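Local coordinates for protein metallo-beta-lactamase (Chryseobacterium indologenes, PDB 3L6N) that hydrolyses the beta-lactam ring of penicillins, cephalosporins and carbapenems as a class B zinc enzyme, conferring resistance to these antibiotics, at residues Phe5-Pro10 / Asn14-Lys19; Lys40-Phe45 / Asp59-Arg64; Phe73-His78 / Val144-Pro149; Cys158-Asn163 / Asn184-Lys189; Leu195-Pro198 / Glu202-Gly205. All blocks are in the same frame, centred on the assembly; numbering follows the deposited sequence.

Interaction 1 (Phe5-Pro10 / Asn14-Lys19); sequences FVIEPP and NLHIYK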
# COMPACT_ATOMS: atom_id res chain seq x y z
N PHE A 5 6.31 -11.54 -9.71
CA PHE A 5 6.10 -10.14 -9.34
C PHE A 5 6.89 -9.20 -10.25
O PHE A 5 7.90 -9.59 -10.85
CB PHE A 5 6.36 -9.88 -7.85
CG PHE A 5 7.66 -10.42 -7.34
CD1 PHE A 5 8.82 -9.66 -7.45
CD2 PHE A 5 7.73 -11.68 -6.75
CE1 PHE A 5 10.04 -10.16 -6.98
CE2 PHE A 5 8.94 -12.18 -6.27
CZ PHE A 5 10.09 -11.41 -6.38
N VAL A 6 6.40 -7.98 -10.38
CA VAL A 6 6.92 -7.01 -11.33
C VAL A 6 7.36 -5.77 -10.56
O VAL A 6 6.56 -5.15 -9.87
CB VAL A 6 5.83 -6.62 -12.37
CG1 VAL A 6 6.30 -5.51 -13.31
CG2 VAL A 6 5.42 -7.85 -13.18
N ILE A 7 8.64 -5.44 -10.67
CA ILE A 7 9.14 -4.19 -10.10
C ILE A 7 9.24 -3.22 -11.25
O ILE A 7 9.96 -3.45 -12.23
CB ILE A 7 10.51 -4.36 -9.39
CG1 ILE A 7 10.37 -5.36 -8.24
CG2 ILE A 7 11.01 -3.01 -8.86
CD1 ILE A 7 11.69 -5.82 -7.64
N GLU A 8 8.48 -2.13 -11.15
CA GLU A 8 8.41 -1.13 -12.22
C GLU A 8 9.64 -0.21 -12.21
O GLU A 8 10.31 -0.08 -11.19
CB GLU A 8 7.14 -0.30 -12.07
CG GLU A 8 5.85 -1.11 -12.08
CD GLU A 8 5.42 -1.57 -13.47
OE1 GLU A 8 6.24 -1.50 -14.43
OE2 GLU A 8 4.27 -2.04 -13.58
N PRO A 9 9.93 0.44 -13.35
CA PRO A 9 11.01 1.43 -13.33
C PRO A 9 10.71 2.50 -12.28
O PRO A 9 9.57 2.97 -12.20
CB PRO A 9 10.97 2.03 -14.75
CG PRO A 9 10.30 0.96 -15.57
CD PRO A 9 9.25 0.40 -14.66
N PRO A 10 11.71 2.85 -11.45
CA PRO A 10 11.43 3.70 -10.30
C PRO A 10 11.18 5.15 -10.65
O PRO A 10 11.56 5.63 -11.74
CB PRO A 10 12.70 3.57 -9.45
CG PRO A 10 13.78 3.20 -10.43
CD PRO A 10 13.08 2.29 -11.39
N ASN A 14 14.67 5.98 -6.41
CA ASN A 14 14.46 5.22 -5.17
C ASN A 14 13.04 4.74 -4.88
O ASN A 14 12.88 3.78 -4.11
CB ASN A 14 14.99 6.01 -3.96
CG ASN A 14 16.50 5.95 -3.84
OD1 ASN A 14 17.18 5.32 -4.64
ND2 ASN A 14 17.04 6.66 -2.84
N LEU A 15 12.04 5.41 -5.46
CA LEU A 15 10.65 5.03 -5.19
C LEU A 15 10.14 4.05 -6.24
O LEU A 15 10.06 4.36 -7.44
CB LEU A 15 9.74 6.27 -5.12
CG LEU A 15 8.30 5.97 -4.72
CD1 LEU A 15 8.22 5.37 -3.30
CD2 LEU A 15 7.52 7.28 -4.79
N HIS A 16 9.78 2.86 -5.78
CA HIS A 16 9.37 1.78 -6.68
C HIS A 16 7.93 1.36 -6.47
O HIS A 16 7.48 1.22 -5.33
CB HIS A 16 10.25 0.54 -6.47
CG HIS A 16 11.69 0.73 -6.88
ND1 HIS A 16 12.56 1.53 -6.17
CD2 HIS A 16 12.41 0.19 -7.89
CE1 HIS A 16 13.76 1.48 -6.74
NE2 HIS A 16 13.69 0.67 -7.78
N ILE A 17 7.23 1.14 -7.58
CA ILE A 17 5.93 0.46 -7.59
C ILE A 17 6.25 -0.99 -7.85
O ILE A 17 7.05 -1.28 -8.72
CB ILE A 17 5.05 0.96 -8.76
CG1 ILE A 17 4.78 2.46 -8.60
CG2 ILE A 17 3.75 0.15 -8.84
CD1 ILE A 17 4.70 3.19 -9.95
N TYR A 18 5.67 -1.90 -7.07
CA TYR A 18 5.80 -3.33 -7.40
C TYR A 18 4.44 -4.02 -7.41
O TYR A 18 3.56 -3.70 -6.62
CB TYR A 18 6.84 -4.05 -6.52
CG TYR A 18 6.44 -4.41 -5.11
CD1 TYR A 18 5.98 -5.70 -4.80
CD2 TYR A 18 6.57 -3.50 -4.06
CE1 TYR A 18 5.65 -6.06 -3.50
CE2 TYR A 18 6.25 -3.85 -2.75
CZ TYR A 18 5.78 -5.13 -2.48
OH TYR A 18 5.44 -5.50 -1.19
N LYS A 19 4.28 -4.95 -8.34
CA LYS A 19 2.98 -5.61 -8.51
C LYS A 19 3.14 -7.07 -8.12
O LYS A 19 4.12 -7.70 -8.51
CB LYS A 19 2.51 -5.56 -9.97
CG LYS A 19 2.28 -4.18 -10.56
CD LYS A 19 1.74 -4.29 -12.00
CE LYS A 19 0.34 -4.89 -12.05
NZ LYS A 19 -0.79 -3.97 -11.67
O HOH W 1 8.72 1.71 -9.87
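Val6 and Lys19 form an antiparallel hydrogen-bonded pair, a worked example of a short N-terminal strand fastened to a sheet mainly through its backbone. Val6 N donates to Lys19 O at 3.0 Å and Lys19 N to Val6 O at 2.8 Å. A third bond, Glu8 N to Ile17 O at 2.9 Å, extends this beta hairpin. Next to this bond, water 1 bridges the gap between the chains, accepting from Ile17 N at 2.8 Å and donating weakly to Glu8 O.

In a CH-pi contact, Pro10 CB sits over one face of the His16 ring, 3.5 Å from its centroid and 13° off the normal. A weak bond from His16 ND1 to Asn14 O, in the ring plane, may help to set the rotation of the imidazole. Ile7 forks: CG2 comes obliquely to His16 CD2 at 3.6 Å, while CG1 packs on Tyr18 CB at 4.1 Å.

As for charges, Glu8 OE2 and Lys19 NZ stay 5.7 Å apart, the carboxylate bonding to Trp203 NE1 and the ammonium to Asn32 OD1. Backbone bonds therefore set the pairing of the hairpin, while its charged side chains tie it to neighbouring parts of the fold.

Interaction 2 (Lys40-Phe45 / Asp59-Arg64); sequences KGVVLF and DTIKKR. With SO4 (sulfate ion), chain D.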
# COMPACT_ATOMS: atom_id res chain seq x y z
N LYS A 40 19.64 3.65 4.60
CA LYS A 40 19.69 2.69 5.70
C LYS A 40 18.89 1.43 5.42
O LYS A 40 18.64 0.63 6.33
CB LYS A 40 19.23 3.35 7.01
CG LYS A 40 20.17 4.43 7.52
CD LYS A 40 21.43 3.84 8.14
CE LYS A 40 22.55 4.88 8.24
NZ LYS A 40 22.16 6.08 9.03
N GLY A 41 18.51 1.22 4.16
CA GLY A 41 17.77 0.02 3.81
C GLY A 41 16.45 0.34 3.13
O GLY A 41 16.14 1.49 2.88
N VAL A 42 15.69 -0.70 2.83
CA VAL A 42 14.48 -0.54 2.02
C VAL A 42 13.22 -0.58 2.89
O VAL A 42 13.10 -1.41 3.80
CB VAL A 42 14.43 -1.60 0.91
CG1 VAL A 42 13.15 -1.53 0.11
CG2 VAL A 42 15.63 -1.43 -0.01
N VAL A 43 12.29 0.33 2.61
CA VAL A 43 11.01 0.37 3.32
C VAL A 43 9.93 -0.19 2.39
O VAL A 43 9.78 0.31 1.28
CB VAL A 43 10.65 1.83 3.69
CG1 VAL A 43 9.32 1.86 4.43
CG2 VAL A 43 11.76 2.44 4.57
N LEU A 44 9.20 -1.22 2.84
CA LEU A 44 8.05 -1.73 2.08
C LEU A 44 6.79 -1.01 2.49
O LEU A 44 6.58 -0.76 3.69
CB LEU A 44 7.81 -3.22 2.33
CG LEU A 44 8.92 -4.20 2.00
CD1 LEU A 44 8.37 -5.61 2.19
CD2 LEU A 44 9.41 -4.02 0.56
N PHE A 45 5.97 -0.68 1.50
CA PHE A 45 4.61 -0.20 1.71
C PHE A 45 3.66 -1.25 1.18
O PHE A 45 3.42 -1.33 -0.02
CB PHE A 45 4.41 1.17 1.07
CG PHE A 45 5.29 2.22 1.66
CD1 PHE A 45 6.53 2.49 1.11
CD2 PHE A 45 4.89 2.91 2.81
CE1 PHE A 45 7.37 3.44 1.68
CE2 PHE A 45 5.72 3.86 3.39
CZ PHE A 45 6.97 4.13 2.81
N ASP A 59 14.85 -11.23 -1.16
CA ASP A 59 16.03 -11.68 -1.92
C ASP A 59 16.24 -10.85 -3.19
O ASP A 59 17.38 -10.49 -3.52
CB ASP A 59 15.90 -13.16 -2.31
CG ASP A 59 15.93 -14.09 -1.11
OD1 ASP A 59 16.29 -13.65 0.01
OD2 ASP A 59 15.59 -15.28 -1.30
N THR A 60 15.15 -10.54 -3.88
CA THR A 60 15.20 -9.76 -5.11
C THR A 60 15.69 -8.34 -4.80
O THR A 60 16.55 -7.80 -5.50
CB THR A 60 13.83 -9.76 -5.81
OG1 THR A 60 13.55 -11.10 -6.24
CG2 THR A 60 13.80 -8.84 -7.03
N ILE A 61 15.16 -7.75 -3.74
CA ILE A 61 15.57 -6.41 -3.32
C ILE A 61 17.05 -6.38 -2.91
O ILE A 61 17.77 -5.44 -3.27
CB ILE A 61 14.63 -5.89 -2.20
CG1 ILE A 61 13.24 -5.60 -2.76
CG2 ILE A 61 15.22 -4.63 -1.51
CD1 ILE A 61 12.16 -5.34 -1.69
N LYS A 62 17.51 -7.40 -2.19
CA LYS A 62 18.92 -7.49 -1.82
C LYS A 62 19.84 -7.56 -3.04
O LYS A 62 20.87 -6.89 -3.10
CB LYS A 62 19.16 -8.70 -0.89
CG LYS A 62 20.65 -8.99 -0.60
CD LYS A 62 21.36 -7.84 0.10
CE LYS A 62 22.83 -8.20 0.37
NZ LYS A 62 23.53 -7.12 1.13
N LYS A 63 19.47 -8.37 -4.02
CA LYS A 63 20.27 -8.50 -5.24
C LYS A 63 20.28 -7.19 -6.06
O LYS A 63 21.32 -6.80 -6.61
CB LYS A 63 19.75 -9.67 -6.08
CG LYS A 63 20.56 -9.98 -7.33
CD LYS A 63 19.96 -11.21 -8.01
CE LYS A 63 20.50 -11.41 -9.41
NZ LYS A 63 19.86 -12.61 -10.03
N ARG A 64 19.12 -6.53 -6.11
CA ARG A 64 18.95 -5.31 -6.89
C ARG A 64 19.67 -4.12 -6.28
O ARG A 64 20.32 -3.35 -6.98
CB ARG A 64 17.45 -4.97 -7.03
CG ARG A 64 17.13 -3.92 -8.08
CD ARG A 64 15.62 -3.96 -8.33
NE ARG A 64 15.17 -2.96 -9.31
CZ ARG A 64 14.51 -3.25 -10.43
NH1 ARG A 64 14.25 -4.52 -10.75
NH2 ARG A 64 14.12 -2.28 -11.24
S SO4 D . 15.98 -11.63 -9.20
O1 SO4 D . 14.53 -11.60 -9.03
O2 SO4 D . 16.37 -10.65 -10.21
O3 SO4 D . 16.63 -11.30 -7.94
O4 SO4 D . 16.40 -12.97 -9.62
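Ile61 meets Val42 and Leu44 with two different branches, an instance of how one helix residue can bridge alternate residues of the strand beneath it. Its CG2 methyl lies 3.6 Å from Val42 CG2 and also nears Val42 CB. At the end of the other branch, CD1 touches Leu44 CD2 at 3.8 Å. The extended second torsion of Ile61 (chi2 168°) carries CD1 across to Leu44, while CG2, attached directly to CB, remains over Val42.

The next shell holds these groups in place. Val69 packs on both Ile61 and Leu44, Tyr35 on Val42 and Leu44, and Leu67 on Val42. Backbone bonds of Val42 and Leu44 to strand 69-73 fix the strand below, while helical bonds such as Arg64 N to Thr60 O, 2.9 Å, fix the rod above. Strand 41-45, helix 54-65 and strand 69-73 thus make a beta-alpha-beta crossover between adjacent parallel strands.

On the helix surface turned from strand 41-45, a sulfate ion, probably from the crystallisation liquor, places O1 3.0 Å from Thr60 OG1, a hydroxyl also bonded to Ser56 O. Lys63 passes it with its chain, CD lying 3.3 Å from sulfate O3. The helix is thus two-sided: its contact with strand 41-45 is wholly apolar and buried, depending on the fit of methyl groups, whereas its polar chemistry belongs to the outer surface.

Interaction 3 (Phe73-His78 / Val144-Pro149); sequences FATHSH and VVVWFP. With ZN (zinc ion), chain B.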
# COMPACT_ATOMS: atom_id res chain seq x y z
N PHE A 73 5.48 -0.89 6.23
CA PHE A 73 4.29 -0.11 6.58
C PHE A 73 3.05 -0.72 5.93
O PHE A 73 3.06 -0.99 4.73
CB PHE A 73 4.44 1.34 6.10
CG PHE A 73 5.34 2.18 6.96
CD1 PHE A 73 6.73 2.00 6.95
CD2 PHE A 73 4.80 3.17 7.78
CE1 PHE A 73 7.57 2.78 7.74
CE2 PHE A 73 5.63 3.97 8.58
CZ PHE A 73 7.02 3.77 8.55
N ALA A 74 1.99 -0.91 6.71
CA ALA A 74 0.73 -1.46 6.19
C ALA A 74 -0.29 -0.35 6.01
O ALA A 74 -0.47 0.47 6.91
CB ALA A 74 0.17 -2.51 7.17
N THR A 75 -0.95 -0.34 4.85
CA THR A 75 -1.95 0.70 4.58
C THR A 75 -3.39 0.29 4.92
O THR A 75 -4.31 1.11 4.81
CB THR A 75 -1.86 1.30 3.16
OG1 THR A 75 -2.19 0.30 2.19
CG2 THR A 75 -0.47 1.86 2.88
N HIS A 76 -3.57 -0.97 5.29
CA HIS A 76 -4.72 -1.44 6.09
C HIS A 76 -4.53 -2.92 6.46
O HIS A 76 -3.44 -3.47 6.21
CB HIS A 76 -6.13 -1.12 5.49
CG HIS A 76 -6.45 -1.77 4.17
ND1 HIS A 76 -6.02 -1.27 2.96
CD2 HIS A 76 -7.27 -2.81 3.88
CE1 HIS A 76 -6.50 -2.02 1.98
NE2 HIS A 76 -7.26 -2.96 2.51
N SER A 77 -5.54 -3.54 7.07
CA SER A 77 -5.33 -4.85 7.70
C SER A 77 -5.40 -6.06 6.78
O SER A 77 -5.05 -7.15 7.21
CB SER A 77 -6.33 -5.06 8.84
OG SER A 77 -7.62 -5.33 8.31
N HIS A 78 -5.86 -5.87 5.55
CA HIS A 78 -6.12 -6.98 4.65
C HIS A 78 -4.87 -7.72 4.18
O HIS A 78 -3.76 -7.21 4.27
CB HIS A 78 -6.93 -6.51 3.44
CG HIS A 78 -8.37 -6.21 3.75
ND1 HIS A 78 -9.15 -5.42 2.93
CD2 HIS A 78 -9.16 -6.60 4.77
CE1 HIS A 78 -10.37 -5.36 3.43
NE2 HIS A 78 -10.40 -6.05 4.55
N VAL A 144 -5.38 3.94 4.92
CA VAL A 144 -4.55 5.14 4.92
C VAL A 144 -3.84 5.26 3.57
O VAL A 144 -3.75 4.28 2.83
CB VAL A 144 -3.52 5.14 6.07
CG1 VAL A 144 -4.22 5.27 7.42
CG2 VAL A 144 -2.63 3.87 6.03
N VAL A 145 -3.36 6.46 3.27
CA VAL A 145 -2.59 6.73 2.06
C VAL A 145 -1.17 7.13 2.46
O VAL A 145 -0.93 7.50 3.61
CB VAL A 145 -3.24 7.86 1.21
CG1 VAL A 145 -4.67 7.47 0.77
CG2 VAL A 145 -3.24 9.22 1.96
N VAL A 146 -0.23 7.05 1.52
CA VAL A 146 1.14 7.44 1.79
C VAL A 146 1.60 8.48 0.78
O VAL A 146 1.58 8.24 -0.43
CB VAL A 146 2.13 6.24 1.80
CG1 VAL A 146 3.49 6.68 2.32
CG2 VAL A 146 1.58 5.10 2.68
N TRP A 147 1.99 9.64 1.30
CA TRP A 147 2.45 10.74 0.45
C TRP A 147 3.97 10.82 0.46
O TRP A 147 4.59 10.77 1.52
CB TRP A 147 1.86 12.06 0.97
CG TRP A 147 2.38 13.32 0.31
CD1 TRP A 147 3.00 14.37 0.92
CD2 TRP A 147 2.30 13.66 -1.08
NE1 TRP A 147 3.32 15.34 -0.00
CE2 TRP A 147 2.90 14.93 -1.24
CE3 TRP A 147 1.77 13.02 -2.21
CZ2 TRP A 147 2.99 15.57 -2.48
CZ3 TRP A 147 1.86 13.66 -3.45
CH2 TRP A 147 2.47 14.92 -3.57
N PHE A 148 4.56 10.92 -0.74
CA PHE A 148 6.00 11.00 -0.91
C PHE A 148 6.37 12.37 -1.49
O PHE A 148 6.40 12.54 -2.71
CB PHE A 148 6.47 9.88 -1.85
CG PHE A 148 6.21 8.49 -1.31
CD1 PHE A 148 5.06 7.80 -1.66
CD2 PHE A 148 7.12 7.90 -0.44
CE1 PHE A 148 4.82 6.51 -1.16
CE2 PHE A 148 6.89 6.61 0.08
CZ PHE A 148 5.74 5.92 -0.30
N PRO A 149 6.63 13.36 -0.61
CA PRO A 149 6.72 14.76 -1.06
C PRO A 149 7.82 15.04 -2.07
O PRO A 149 7.62 15.88 -2.96
CB PRO A 149 6.95 15.54 0.24
CG PRO A 149 7.41 14.56 1.24
CD PRO A 149 6.76 13.24 0.85
ZN ZN B . -8.55 -4.22 1.43
O HOH W 2 -7.54 -5.04 0.04
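Thr75 packs tightly against Val144 and Val146, whereas the histidines that follow it turn toward the metal and water. On the tight side, Val144 N donates to Thr75 O at 3.0 Å, close to straight and in the carbonyl plane. Val144 CG2 rests 3.6 Å from Thr75 CA, and Thr75 CG2 meets Val146 CG2 at 3.8 Å, the two side chains crossing near a right angle. With OG1 between the backbone N and carbonyl carbon (chi1 66°), Thr75 divides its branches: the methyl goes to Val146 and the hydroxyl bonds to Asp46 OD2.

The looser side begins past Thr75. His76 NE2 at 2.1 Å and His78 ND1 at 2.0 Å bind a zinc ion that His139 and water 2 complete. A second-shell bond from His78 NE2 to Glu173 OE1 steadies the partly exposed His78 ring. This illustrates a general design, a metal loop rooted in buried packing: here the HxHxD motif of the metallo-beta-lactamase superfamily, running from His76 to Asp80.

Interaction 4 (Cys158-Asn163 / Asn184-Lys189); sequences CLVKSN and NKLKAK. With ZN (zinc ion), chain C.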
# COMPACT_ATOMS: atom_id res chain seq x y z
N CYS A 158 -6.06 0.82 -1.54
CA CYS A 158 -7.29 0.26 -2.05
C CYS A 158 -8.47 1.24 -1.88
O CYS A 158 -9.57 0.99 -2.38
CB CYS A 158 -7.52 -1.12 -1.43
SG CYS A 158 -5.97 -2.11 -1.50
N LEU A 159 -8.20 2.37 -1.23
CA LEU A 159 -9.13 3.51 -1.20
C LEU A 159 -9.35 4.05 -2.63
O LEU A 159 -10.43 4.54 -2.96
CB LEU A 159 -8.56 4.61 -0.30
CG LEU A 159 -9.30 5.95 -0.19
CD1 LEU A 159 -10.68 5.75 0.45
CD2 LEU A 159 -8.45 6.93 0.60
N VAL A 160 -8.31 3.95 -3.46
CA VAL A 160 -8.37 4.41 -4.84
C VAL A 160 -8.50 3.23 -5.79
O VAL A 160 -7.64 2.35 -5.85
CB VAL A 160 -7.14 5.26 -5.21
CG1 VAL A 160 -7.23 5.75 -6.67
CG2 VAL A 160 -6.99 6.43 -4.25
N LYS A 161 -9.59 3.22 -6.54
CA LYS A 161 -9.81 2.25 -7.61
C LYS A 161 -9.06 2.64 -8.88
O LYS A 161 -8.91 3.83 -9.16
CB LYS A 161 -11.30 2.13 -7.93
CG LYS A 161 -12.19 1.77 -6.74
CD LYS A 161 -11.81 0.43 -6.13
CE LYS A 161 -11.97 -0.71 -7.11
NZ LYS A 161 -11.41 -2.00 -6.60
N SER A 162 -8.63 1.64 -9.64
CA SER A 162 -7.96 1.83 -10.92
C SER A 162 -8.95 2.29 -11.98
O SER A 162 -10.10 1.85 -11.99
CB SER A 162 -7.34 0.51 -11.39
OG SER A 162 -6.82 0.60 -12.71
N ASN A 163 -8.47 3.14 -12.88
CA ASN A 163 -9.21 3.50 -14.10
C ASN A 163 -9.72 2.28 -14.89
O ASN A 163 -10.67 2.40 -15.68
CB ASN A 163 -8.36 4.43 -15.00
CG ASN A 163 -7.08 3.77 -15.53
OD1 ASN A 163 -7.09 2.61 -15.97
ND2 ASN A 163 -5.99 4.52 -15.51
N ASN A 184 -13.00 12.80 -2.18
CA ASN A 184 -13.01 14.23 -2.50
C ASN A 184 -12.05 15.03 -1.62
O ASN A 184 -11.45 16.00 -2.08
CB ASN A 184 -14.44 14.79 -2.50
CG ASN A 184 -15.23 14.34 -3.73
OD1 ASN A 184 -14.71 14.35 -4.85
ND2 ASN A 184 -16.46 13.92 -3.53
N LYS A 185 -11.87 14.58 -0.37
CA LYS A 185 -10.83 15.13 0.51
C LYS A 185 -9.43 14.85 -0.05
O LYS A 185 -8.56 15.71 0.00
CB LYS A 185 -10.95 14.58 1.93
CG LYS A 185 -12.09 15.17 2.75
CD LYS A 185 -12.06 14.66 4.19
CE LYS A 185 -13.23 15.23 4.99
NZ LYS A 185 -13.19 14.78 6.41
N LEU A 186 -9.22 13.64 -0.56
CA LEU A 186 -7.95 13.26 -1.17
C LEU A 186 -7.66 14.16 -2.37
O LEU A 186 -6.57 14.74 -2.48
CB LEU A 186 -7.99 11.78 -1.61
CG LEU A 186 -6.75 11.11 -2.22
CD1 LEU A 186 -6.87 9.60 -2.07
CD2 LEU A 186 -6.54 11.48 -3.68
N LYS A 187 -8.66 14.26 -3.26
CA LYS A 187 -8.60 15.03 -4.50
C LYS A 187 -8.23 16.49 -4.24
O LYS A 187 -7.47 17.09 -5.00
CB LYS A 187 -9.94 14.91 -5.23
CG LYS A 187 -10.10 15.71 -6.52
CD LYS A 187 -11.50 15.52 -7.09
CE LYS A 187 -11.73 16.43 -8.29
NZ LYS A 187 -13.11 16.26 -8.87
N ALA A 188 -8.75 17.03 -3.15
CA ALA A 188 -8.50 18.42 -2.76
C ALA A 188 -7.13 18.61 -2.11
O ALA A 188 -6.50 19.66 -2.29
CB ALA A 188 -9.61 18.91 -1.83
N LYS A 189 -6.66 17.60 -1.39
CA LYS A 189 -5.43 17.69 -0.62
C LYS A 189 -4.15 17.44 -1.45
O LYS A 189 -3.13 18.08 -1.21
CB LYS A 189 -5.47 16.73 0.58
CG LYS A 189 -4.26 16.83 1.49
CD LYS A 189 -4.46 16.09 2.79
CE LYS A 189 -3.22 16.20 3.66
NZ LYS A 189 -3.52 15.99 5.09
ZN ZN C . -6.54 -4.23 -1.59
O HOH W 2 -7.54 -5.04 0.04
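Ser162 OG is gripped by two groups, Glu202 O and Ser164 OG, two residues beyond the Val160 that packs on Leu186. Closer to the contact, Leu159 O accepts a bond from Trp179 NE1 at the start of helix 179-189, tying the turn to that helix. The side chains then meet at one methyl: Leu186 CD1 lies 3.8 Å from Val160 CG2 and 4.1 Å from Leu159 CD2. Leu159 and Leu186 run antiparallel past one another, whereas Val160 comes in nearly perpendicular.

Leu186 is the buried residue of an otherwise exposed turn of the helix, and packs its CD1 against the loop after strand 153-157, with Val209 of helix 208-217 also touching it, in the alpha-beta/beta-alpha sandwich characteristic of this superfamily. That loop contributes one ligand of the second zinc ion, Cys158, which binds through SG alongside Asp80, His200 and water 2. Lys161, farther along the same loop, is a probable beta-lactam-binding residue, and its backbone N bonds to Thr212 OG1.

Interaction 5 (Leu195-Pro198 / Glu202-Gly205); sequences LIIP and EWKG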
# COMPACT_ATOMS: atom_id res chain seq x y z
N LEU A 195 1.27 11.47 -9.72
CA LEU A 195 1.02 10.04 -9.85
C LEU A 195 0.30 9.56 -8.60
O LEU A 195 0.74 9.83 -7.50
CB LEU A 195 2.33 9.29 -10.04
CG LEU A 195 2.29 7.77 -10.20
CD1 LEU A 195 1.46 7.34 -11.41
CD2 LEU A 195 3.72 7.23 -10.32
N ILE A 196 -0.83 8.89 -8.80
CA ILE A 196 -1.58 8.29 -7.69
C ILE A 196 -1.68 6.80 -7.96
O ILE A 196 -2.15 6.39 -9.03
CB ILE A 196 -2.96 8.94 -7.49
CG1 ILE A 196 -2.80 10.44 -7.21
CG2 ILE A 196 -3.71 8.25 -6.34
CD1 ILE A 196 -4.09 11.21 -7.06
N ILE A 197 -1.19 5.98 -7.02
CA ILE A 197 -1.18 4.53 -7.22
C ILE A 197 -2.43 3.93 -6.62
O ILE A 197 -2.65 4.04 -5.40
CB ILE A 197 0.07 3.88 -6.56
CG1 ILE A 197 1.38 4.52 -7.06
CG2 ILE A 197 0.08 2.34 -6.76
CD1 ILE A 197 1.60 4.45 -8.57
N PRO A 198 -3.26 3.26 -7.45
CA PRO A 198 -4.40 2.50 -6.94
C PRO A 198 -3.96 1.14 -6.39
O PRO A 198 -2.95 0.58 -6.84
CB PRO A 198 -5.28 2.31 -8.17
CG PRO A 198 -4.30 2.24 -9.32
CD PRO A 198 -3.12 3.12 -8.91
N GLU A 202 -4.62 -1.82 -13.02
CA GLU A 202 -3.71 -0.91 -13.72
C GLU A 202 -3.39 0.35 -12.92
O GLU A 202 -4.30 1.07 -12.51
CB GLU A 202 -4.30 -0.52 -15.08
CG GLU A 202 -3.91 -1.44 -16.21
CD GLU A 202 -2.47 -1.20 -16.68
OE1 GLU A 202 -1.91 -2.09 -17.33
OE2 GLU A 202 -1.90 -0.13 -16.38
N TRP A 203 -2.10 0.63 -12.71
CA TRP A 203 -1.69 1.88 -12.06
C TRP A 203 -1.36 3.00 -13.05
O TRP A 203 -1.37 4.17 -12.68
CB TRP A 203 -0.52 1.66 -11.09
CG TRP A 203 0.76 1.21 -11.75
CD1 TRP A 203 1.20 -0.08 -11.89
CD2 TRP A 203 1.77 2.05 -12.33
NE1 TRP A 203 2.42 -0.09 -12.54
CE2 TRP A 203 2.79 1.19 -12.82
CE3 TRP A 203 1.91 3.43 -12.49
CZ2 TRP A 203 3.94 1.68 -13.46
CZ3 TRP A 203 3.05 3.92 -13.13
CH2 TRP A 203 4.05 3.05 -13.60
N LYS A 204 -1.07 2.62 -14.29
CA LYS A 204 -0.78 3.59 -15.35
C LYS A 204 -2.04 4.26 -15.88
O LYS A 204 -3.14 3.70 -15.79
CB LYS A 204 -0.06 2.90 -16.52
CG LYS A 204 1.29 2.30 -16.15
CD LYS A 204 1.90 1.61 -17.35
CE LYS A 204 3.30 1.15 -17.03
NZ LYS A 204 3.92 0.42 -18.17
N GLY A 205 -1.87 5.46 -16.44
CA GLY A 205 -2.93 6.09 -17.23
C GLY A 205 -3.69 7.22 -16.57
O GLY A 205 -4.39 7.98 -17.25
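Trp203 comes to Ile197 and Leu195 through its first torsion: at chi1 64° its CG lies between the backbone N and the carbonyl carbon, which brings CE3 and CZ3 of the indole to the strand. Ile197 answers with a bend at its second torsion (chi2 -59°), bringing CD1 to 4.1 Å from Trp203 CE3, and runs alongside the indole in the same direction. Leu195 CD1 arrives at the ring's edge, near its plane, 4.1 Å from both Trp203 CE3 and Trp203 CZ3.

Nearer the turn, Pro198 supplies the close part of the contact. Its CD touches Trp203 CB at 3.7 Å, and its CG lies 3.4 Å from Glu202 O. Lys204 CG covers the outer part of one indole face, 3.6 Å from the plane of the Trp203 ring. The N-terminal hairpin also helps to hold the indole, taking up its N-H and adding apolar cover through Ile17.

As a worked example of a strand end packing on the residues just past a tight connection, the contact closes the short link that contains His200, a ligand of the second zinc ion. That link follows strand 195-198, the outermost strand on one side of the five-stranded sheet in the metallo-beta-lactamase fold.

Overall arrangement
From the N terminus, interaction 1 closes the first hairpin, interaction 2 the helical crossover after strand 41-45, and interaction 3 a long excursion of helices and strands between the HxHxD region and strand 145-148. Interaction 4 then closes the loop into helix 179-189, and interaction 5 the short turn around His200. All five follow in series; none nests or crosses. Space joins them instead: interaction 1 packs on the helix of interaction 2 and on Trp203 of interaction 5, interaction 2 meets interaction 3 through Phe45, Phe73 and Phe148, and interactions 4 and 5 meet through their loops. Interaction 3 links the two sheets; water 2, shared with interaction 4, joins the zinc sites.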